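Local coordinates for uncharacterized protein (Pyrococcus furiosus, PDB 4XLZ), which probably removes an acetyl group from N,N'-diacetylchitobiose as a metal-binding CE-14 deacetylase, at residues Glu18-Asn23 / Gly255-Ile260; His40-Ala45 / Arg216-Asp221; Arg118-Asp123 / Gly155-Glu160. One frame throughout, in Å; residues are numbered along the deposited sequence.

Contact 1. Residues Glu18-Asn23 / Gly255-Ile260; sequences EVLEFN and GLFYHI
Leu20, where helix 8-19 gives way to the following loop, meets Leu256 and Phe257 of the 3-10 segment 255-257, in the loop after strand 247-250, and the result is a small apolar contact between the two ends of the chain. No hydrogen bond crosses it. Both methyls of Leu20 are used: CD2 rests 3.9 Å from CD2 of Leu256, while CD1 leans on the ring of Phe257. The two leucine side chains cross at about a right angle. Leu256 extends its branch across to Leu20 because CG is anti to the backbone N (chi1 -172°).

The polar bonds lie within 255-260 or lead to another chain. Tyr258 N bonds to Gly255 O and His259 N to Leu256 O, which closes the turn that presents both apolar residues; His259 ND1 and Ile260 N bond Glu146 of the second subunit. Glu21, with positive phi, is the first residue to leave helical backbone angles.

Phe12 and Leu16 of helix 8-19 pack on Phe257 as well, and Phe230 of the second subunit lies against Leu256, so the contact sits at a subunit interface. Its closest approach is Leu20 CD1 to CE1 of Phe257, at 3.8 Å, with the methyl coming obliquely to the ring.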
# COMPACT_ATOMS: atom_id res chain seq x y z
N GLU A 18 -8.37 43.84 1.94
CA GLU A 18 -7.57 44.43 0.87
C GLU A 18 -6.69 43.47 0.18
O GLU A 18 -6.53 43.52 -1.06
CB GLU A 18 -6.70 45.59 1.38
CG GLU A 18 -7.56 46.68 2.01
CD GLU A 18 -6.75 47.87 2.52
OE1 GLU A 18 -5.53 47.91 2.33
OE2 GLU A 18 -7.38 48.68 3.22
N VAL A 19 -5.93 42.67 0.92
CA VAL A 19 -4.97 41.85 0.20
C VAL A 19 -5.66 40.62 -0.47
O VAL A 19 -5.35 40.28 -1.63
CB VAL A 19 -3.93 41.34 1.21
CG1 VAL A 19 -2.95 40.30 0.59
CG2 VAL A 19 -3.12 42.56 1.85
N LEU A 20 -6.62 40.03 0.27
CA LEU A 20 -7.25 38.75 -0.22
C LEU A 20 -8.58 39.03 -0.94
O LEU A 20 -9.15 38.13 -1.57
CB LEU A 20 -7.38 37.78 0.98
CG LEU A 20 -6.09 37.35 1.61
CD1 LEU A 20 -6.38 36.48 2.82
CD2 LEU A 20 -5.12 36.67 0.59
N GLU A 21 -9.10 40.23 -0.78
CA GLU A 21 -10.37 40.70 -1.39
C GLU A 21 -11.46 39.72 -1.08
O GLU A 21 -12.28 39.32 -1.99
CB GLU A 21 -10.19 40.88 -2.93
CG GLU A 21 -9.04 41.90 -3.18
CD GLU A 21 -8.70 42.14 -4.68
OE1 GLU A 21 -7.52 42.29 -5.01
OE2 GLU A 21 -9.61 42.22 -5.50
N PHE A 22 -11.50 39.30 0.20
CA PHE A 22 -12.43 38.26 0.58
C PHE A 22 -13.78 38.87 0.96
O PHE A 22 -13.87 39.72 1.77
CB PHE A 22 -11.83 37.46 1.75
CG PHE A 22 -12.69 36.32 2.19
CD1 PHE A 22 -12.86 35.26 1.33
CD2 PHE A 22 -13.30 36.41 3.41
CE1 PHE A 22 -13.68 34.15 1.79
CE2 PHE A 22 -14.17 35.32 3.90
CZ PHE A 22 -14.29 34.23 3.00
N ASN A 23 -14.83 38.32 0.40
CA ASN A 23 -16.14 38.79 0.69
C ASN A 23 -17.10 37.60 0.75
O ASN A 23 -17.02 36.70 -0.09
CB ASN A 23 -16.52 39.80 -0.45
CG ASN A 23 -17.83 40.36 -0.28
OD1 ASN A 23 -18.08 41.11 0.68
ND2 ASN A 23 -18.73 40.03 -1.19
N GLY A 255 -8.16 31.17 -0.31
CA GLY A 255 -7.25 29.96 -0.58
C GLY A 255 -6.17 29.92 0.44
O GLY A 255 -5.76 28.82 0.91
N LEU A 256 -5.58 31.07 0.77
CA LEU A 256 -4.42 31.10 1.73
C LEU A 256 -4.79 30.44 3.03
O LEU A 256 -3.92 29.87 3.68
CB LEU A 256 -4.10 32.62 1.97
CG LEU A 256 -2.89 32.91 2.75
CD1 LEU A 256 -1.74 32.72 1.78
CD2 LEU A 256 -2.95 34.53 3.07
N PHE A 257 -6.05 30.50 3.49
CA PHE A 257 -6.37 30.10 4.85
C PHE A 257 -6.40 28.58 5.01
O PHE A 257 -6.50 28.13 6.11
CB PHE A 257 -7.76 30.66 5.26
CG PHE A 257 -7.72 32.11 5.82
CD1 PHE A 257 -6.75 33.01 5.38
CD2 PHE A 257 -8.64 32.45 6.81
CE1 PHE A 257 -6.71 34.35 5.90
CE2 PHE A 257 -8.64 33.78 7.33
CZ PHE A 257 -7.67 34.72 6.90
N TYR A 258 -6.35 27.84 3.89
CA TYR A 258 -6.27 26.35 3.93
C TYR A 258 -4.87 25.96 4.22
O TYR A 258 -4.60 24.71 4.08
CB TYR A 258 -6.75 25.82 2.54
CG TYR A 258 -8.25 25.90 2.25
CD1 TYR A 258 -9.05 24.88 2.60
CD2 TYR A 258 -8.74 27.09 1.69
CE1 TYR A 258 -10.43 24.99 2.38
CE2 TYR A 258 -10.10 27.21 1.41
CZ TYR A 258 -10.88 26.17 1.72
OH TYR A 258 -12.25 26.22 1.42
N HIS A 259 -3.97 26.84 4.62
CA HIS A 259 -2.59 26.34 4.83
C HIS A 259 -1.88 27.27 5.77
O HIS A 259 -1.95 28.52 5.55
CB HIS A 259 -1.93 26.32 3.45
CG HIS A 259 -0.54 25.80 3.41
ND1 HIS A 259 -0.20 24.54 3.96
CD2 HIS A 259 0.62 26.29 2.86
CE1 HIS A 259 1.07 24.27 3.68
NE2 HIS A 259 1.60 25.32 3.04
N ILE A 260 -1.22 26.71 6.77
CA ILE A 260 -0.40 27.46 7.73
C ILE A 260 -1.03 28.77 8.25
O ILE A 260 -0.26 29.73 8.58
CB ILE A 260 1.07 27.70 7.24
CG1 ILE A 260 1.14 28.67 6.05
CG2 ILE A 260 1.76 26.30 6.90
CD1 ILE A 260 2.62 29.08 5.80

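Contact 2. Residues His40-Ala45 / Arg216-Asp221; sequences HPDDCA and RSQFTD. With CD (cadmium ion), chain G.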
# COMPACT_ATOMS: atom_id res chain seq x y z
N HIS A 40 -21.01 9.75 -2.23
CA HIS A 40 -21.90 8.67 -2.69
C HIS A 40 -23.04 9.33 -3.48
O HIS A 40 -23.25 10.53 -3.36
CB HIS A 40 -22.56 8.02 -1.41
CG HIS A 40 -21.53 7.54 -0.46
ND1 HIS A 40 -21.45 8.08 0.83
CD2 HIS A 40 -20.64 6.52 -0.54
CE1 HIS A 40 -20.49 7.43 1.48
NE2 HIS A 40 -19.98 6.47 0.68
N PRO A 41 -23.72 8.48 -4.29
CA PRO A 41 -24.91 9.00 -5.01
C PRO A 41 -25.98 9.42 -3.87
O PRO A 41 -26.26 8.67 -2.95
CB PRO A 41 -25.46 7.74 -5.71
CG PRO A 41 -24.23 6.84 -5.86
CD PRO A 41 -23.52 7.05 -4.52
N ASP A 42 -26.32 10.65 -3.97
CA ASP A 42 -27.29 11.35 -3.12
C ASP A 42 -26.71 12.38 -2.23
O ASP A 42 -27.42 13.23 -1.74
CB ASP A 42 -28.29 10.48 -2.35
CG ASP A 42 -27.72 9.77 -1.08
OD1 ASP A 42 -26.70 10.23 -0.50
OD2 ASP A 42 -28.34 8.75 -0.59
N ASP A 43 -25.35 12.42 -2.12
CA ASP A 43 -24.90 13.45 -1.20
C ASP A 43 -24.98 14.91 -1.68
O ASP A 43 -25.15 15.83 -0.87
CB ASP A 43 -23.33 13.23 -0.82
CG ASP A 43 -23.14 12.11 0.12
OD1 ASP A 43 -23.81 12.15 1.25
OD2 ASP A 43 -22.46 11.10 -0.15
N CYS A 44 -24.87 15.16 -2.98
CA CYS A 44 -25.11 16.54 -3.48
C CYS A 44 -26.58 16.96 -3.18
O CYS A 44 -26.75 18.10 -2.73
CB CYS A 44 -24.87 16.59 -5.01
SG CYS A 44 -23.09 16.55 -5.36
N ALA A 45 -27.50 16.02 -3.45
CA ALA A 45 -28.91 16.41 -3.19
C ALA A 45 -29.11 16.65 -1.71
O ALA A 45 -29.79 17.63 -1.33
CB ALA A 45 -29.86 15.29 -3.62
N ARG A 216 -34.52 6.11 -4.11
CA ARG A 216 -35.47 5.23 -3.41
C ARG A 216 -34.82 4.12 -2.62
O ARG A 216 -35.27 3.70 -1.56
CB ARG A 216 -36.45 4.61 -4.40
CG ARG A 216 -37.30 5.65 -5.09
CD ARG A 216 -38.19 5.00 -6.13
NE ARG A 216 -38.55 5.97 -7.16
CZ ARG A 216 -39.82 6.31 -7.46
NH1 ARG A 216 -40.08 7.20 -8.42
NH2 ARG A 216 -40.83 5.74 -6.78
N SER A 217 -33.71 3.53 -3.17
CA SER A 217 -33.08 2.41 -2.50
C SER A 217 -32.51 2.79 -1.13
O SER A 217 -32.31 1.89 -0.27
CB SER A 217 -31.87 1.93 -3.42
OG SER A 217 -30.91 2.95 -3.50
N GLN A 218 -32.24 4.07 -0.98
CA GLN A 218 -31.69 4.51 0.30
C GLN A 218 -32.79 4.94 1.28
O GLN A 218 -32.54 5.03 2.47
CB GLN A 218 -30.67 5.65 0.13
CG GLN A 218 -29.51 5.19 -0.88
CD GLN A 218 -28.87 3.98 -0.48
OE1 GLN A 218 -28.32 3.97 0.63
NE2 GLN A 218 -29.05 2.87 -1.16
N PHE A 219 -33.83 5.44 0.70
CA PHE A 219 -34.90 6.20 1.57
C PHE A 219 -36.19 5.46 1.39
O PHE A 219 -37.08 5.97 0.64
CB PHE A 219 -34.95 7.66 1.13
CG PHE A 219 -33.66 8.38 1.49
CD1 PHE A 219 -33.34 8.54 2.86
CD2 PHE A 219 -32.78 8.76 0.49
CE1 PHE A 219 -32.11 9.11 3.24
CE2 PHE A 219 -31.54 9.41 0.85
CZ PHE A 219 -31.16 9.52 2.20
N THR A 220 -36.27 4.31 1.99
CA THR A 220 -37.54 3.65 2.10
C THR A 220 -38.40 4.47 3.03
O THR A 220 -37.95 5.33 3.71
CB THR A 220 -37.37 2.27 2.77
OG1 THR A 220 -36.78 2.43 4.10
CG2 THR A 220 -36.49 1.28 1.92
N ASP A 221 -39.74 4.23 2.97
CA ASP A 221 -40.62 4.93 3.95
C ASP A 221 -40.18 4.73 5.39
O ASP A 221 -40.17 5.68 6.15
CB ASP A 221 -42.02 4.34 3.79
CG ASP A 221 -42.71 4.87 2.58
OD1 ASP A 221 -43.74 4.26 2.20
OD2 ASP A 221 -42.29 5.93 2.00
CD CD G . -22.74 9.79 1.74
O HOH W 1 -23.23 8.08 3.62
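The planes of the Asp42 carboxylate and the Phe219 ring are turned 39° from one another, with Asp42 OD2 coming obliquely to ring atom CE2 of Phe219 at 3.6 Å. One face of that ring carries CB of Gln218, set toward the rim and 3.7 Å above the plane. Asp42 OD2 also touches Gln218 CG, and it has a polar partner in a Tris molecule, probably from the crystallisation liquor.

Gln218 folds back at chi2 (-55°), turning its amide to donate from NE2 to Ser217 OG at 3.0 Å, close to the amide plane; NE2 also bonds the carbonyl of Gly73. Replacing this glutamine by alanine would probably leave Ser217 OG and the Gly73 carbonyl without that donor.

Asp42 belongs to the family's HPDD sequence, whose outer residues hold cadmium: His40 ND1 at 2.3 Å, and Asp43 through both oxygens, together with a water and His151. Asp43 OD2 also takes the backbone N-H of His40 on its anti lone pair.

The metal loop runs from strand 33-38 into helix 43-57, facing the turn between helices 205-213 and 221-240, while helix 81-99 touches both segments.

Contact 3. Residues Arg118-Asp123 / Gly155-Glu160; sequences REVRKD and GFLAIE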
# COMPACT_ATOMS: atom_id res chain seq x y z
N ARG A 118 -2.63 9.72 -4.26
CA ARG A 118 -2.34 10.54 -5.46
C ARG A 118 -3.16 10.08 -6.65
O ARG A 118 -3.65 10.97 -7.39
CB ARG A 118 -0.83 10.36 -5.71
CG ARG A 118 -0.42 11.14 -7.06
CD ARG A 118 1.10 10.87 -7.34
NE ARG A 118 1.16 9.43 -7.63
CZ ARG A 118 2.29 8.76 -7.48
NH1 ARG A 118 3.44 9.49 -7.30
NH2 ARG A 118 2.31 7.40 -7.62
N GLU A 119 -3.38 8.77 -6.79
CA GLU A 119 -4.18 8.31 -7.94
C GLU A 119 -5.57 9.00 -7.93
O GLU A 119 -6.07 9.42 -9.01
CB GLU A 119 -4.28 6.80 -7.83
CG GLU A 119 -5.24 6.29 -8.92
CD GLU A 119 -5.39 4.81 -8.92
OE1 GLU A 119 -5.11 4.14 -7.90
OE2 GLU A 119 -5.78 4.27 -9.94
N VAL A 120 -6.24 9.07 -6.76
CA VAL A 120 -7.60 9.69 -6.84
C VAL A 120 -7.51 11.17 -7.04
O VAL A 120 -8.29 11.78 -7.78
CB VAL A 120 -8.28 9.43 -5.49
CG1 VAL A 120 -9.75 10.02 -5.55
CG2 VAL A 120 -8.43 7.87 -5.26
N ARG A 121 -6.44 11.85 -6.52
CA ARG A 121 -6.24 13.27 -6.87
C ARG A 121 -6.12 13.38 -8.33
O ARG A 121 -6.62 14.41 -8.91
CB ARG A 121 -4.93 13.82 -6.20
CG ARG A 121 -5.03 13.80 -4.61
CD ARG A 121 -3.78 14.61 -4.12
NE ARG A 121 -3.73 14.43 -2.66
CZ ARG A 121 -3.16 13.37 -2.04
NH1 ARG A 121 -2.26 12.60 -2.64
NH2 ARG A 121 -3.50 13.19 -0.76
N LYS A 122 -5.32 12.53 -9.00
CA LYS A 122 -5.18 12.68 -10.47
C LYS A 122 -6.53 12.58 -11.15
O LYS A 122 -6.76 13.30 -12.15
CB LYS A 122 -4.26 11.57 -11.02
CG LYS A 122 -2.81 11.86 -10.62
CD LYS A 122 -2.02 10.67 -11.23
CE LYS A 122 -0.57 10.94 -11.00
NZ LYS A 122 0.08 9.56 -11.45
N ASP A 123 -7.46 11.72 -10.71
CA ASP A 123 -8.79 11.65 -11.39
C ASP A 123 -9.50 13.04 -11.25
O ASP A 123 -10.09 13.61 -12.20
CB ASP A 123 -9.69 10.67 -10.63
CG ASP A 123 -9.35 9.28 -10.88
OD1 ASP A 123 -8.71 8.94 -11.95
OD2 ASP A 123 -9.69 8.47 -9.95
N GLY A 155 -13.58 15.13 1.10
CA GLY A 155 -13.30 16.54 1.40
C GLY A 155 -11.81 16.92 1.22
O GLY A 155 -11.52 17.91 0.58
N PHE A 156 -10.98 16.09 1.84
CA PHE A 156 -9.54 16.44 1.74
C PHE A 156 -9.06 16.32 0.33
O PHE A 156 -8.33 17.20 -0.12
CB PHE A 156 -8.74 15.41 2.63
CG PHE A 156 -8.83 15.67 4.13
CD1 PHE A 156 -8.51 16.93 4.64
CD2 PHE A 156 -9.29 14.61 4.93
CE1 PHE A 156 -8.59 17.13 6.07
CE2 PHE A 156 -9.39 14.82 6.37
CZ PHE A 156 -9.04 16.10 6.89
N LEU A 157 -9.42 15.25 -0.36
CA LEU A 157 -8.94 15.09 -1.77
C LEU A 157 -9.47 16.21 -2.66
O LEU A 157 -8.76 16.65 -3.58
CB LEU A 157 -9.37 13.77 -2.33
CG LEU A 157 -8.72 12.51 -1.65
CD1 LEU A 157 -9.54 11.22 -2.09
CD2 LEU A 157 -7.24 12.36 -2.12
N ALA A 158 -10.69 16.70 -2.40
CA ALA A 158 -11.19 17.79 -3.26
C ALA A 158 -10.43 19.07 -3.06
O ALA A 158 -9.99 19.70 -4.03
CB ALA A 158 -12.70 18.04 -2.87
N ILE A 159 -10.10 19.41 -1.79
CA ILE A 159 -9.38 20.65 -1.47
C ILE A 159 -7.99 20.52 -2.12
O ILE A 159 -7.49 21.44 -2.76
CB ILE A 159 -9.26 20.83 0.04
CG1 ILE A 159 -10.67 21.12 0.55
CG2 ILE A 159 -8.32 22.03 0.35
CD1 ILE A 159 -10.75 21.01 2.13
N GLU A 160 -7.33 19.38 -1.87
CA GLU A 160 -5.95 19.15 -2.42
C GLU A 160 -5.97 19.25 -3.90
O GLU A 160 -5.02 19.84 -4.53
CB GLU A 160 -5.49 17.78 -1.97
CG GLU A 160 -5.30 17.76 -0.46
CD GLU A 160 -5.39 16.29 0.12
OE1 GLU A 160 -5.41 15.31 -0.63
OE2 GLU A 160 -5.51 16.19 1.38
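Arg121 reaches from helix 118-131 to Glu160 on helix 149-164 and grips it side-on, both NE and NH2 pointing at the single oxygen OE1 of Glu160. NE is 2.8 Å from OE1 and NH2 2.9 Å. Relative to the guanidinium the arrangement is flat, with OE1 at the edge and nearly in its plane; relative to the carboxylate it is tilted, since the two planes stand 43° apart and both nitrogens come from the same face of the carboxylate. The reach comes from an extended chain, CG to NE, although CB itself starts off to one side. Two donors on one oxygen probably restrain rotation of the guanidinium.

Leu157 fits underneath this bridge. Its CD2 lies over one face of the guanidinium and touches Arg121 CG at 3.6 Å, the two side chains crossing at about a right angle. Its other methyl, CD1, turns to Val120 and meets CG1 there at 3.7 Å.

The other carboxylate oxygen, Glu160 OE2, bonds Tyr116 OH and pairs with Arg152 of the second subunit, and Tyr116 also makes a cation-pi contact with Arg121.

The helix axes approach to 9.4 Å and cross at -59°. These helices precede and follow strand 135-139 of the parallel sheet, whose strand order is 3-2-1-4-5, consistent with the Rossmann-like alpha/beta fold of this deacetylase family.

In the fold
From the N terminus, the chain runs out of helix 8-19 through 18-23, and its meeting with 255-260 in contact 1 closes a loop of 231 residues around nearly the whole fold. Inside that loop contact 2 joins the metal loop after strand 33-38 to the turn before helix 221-240. Contact 3 is nested in turn within contact 2, bringing together the helices before and after strand 135-139; none of the three cross. Contacts 1 and 2 lie on opposite sides of the chain's centre, about 35 Å apart between centres. Contacts 1 and 3 touch, Tyr258 packing on Ile159, and both face the second subunit, which contact 2 does not.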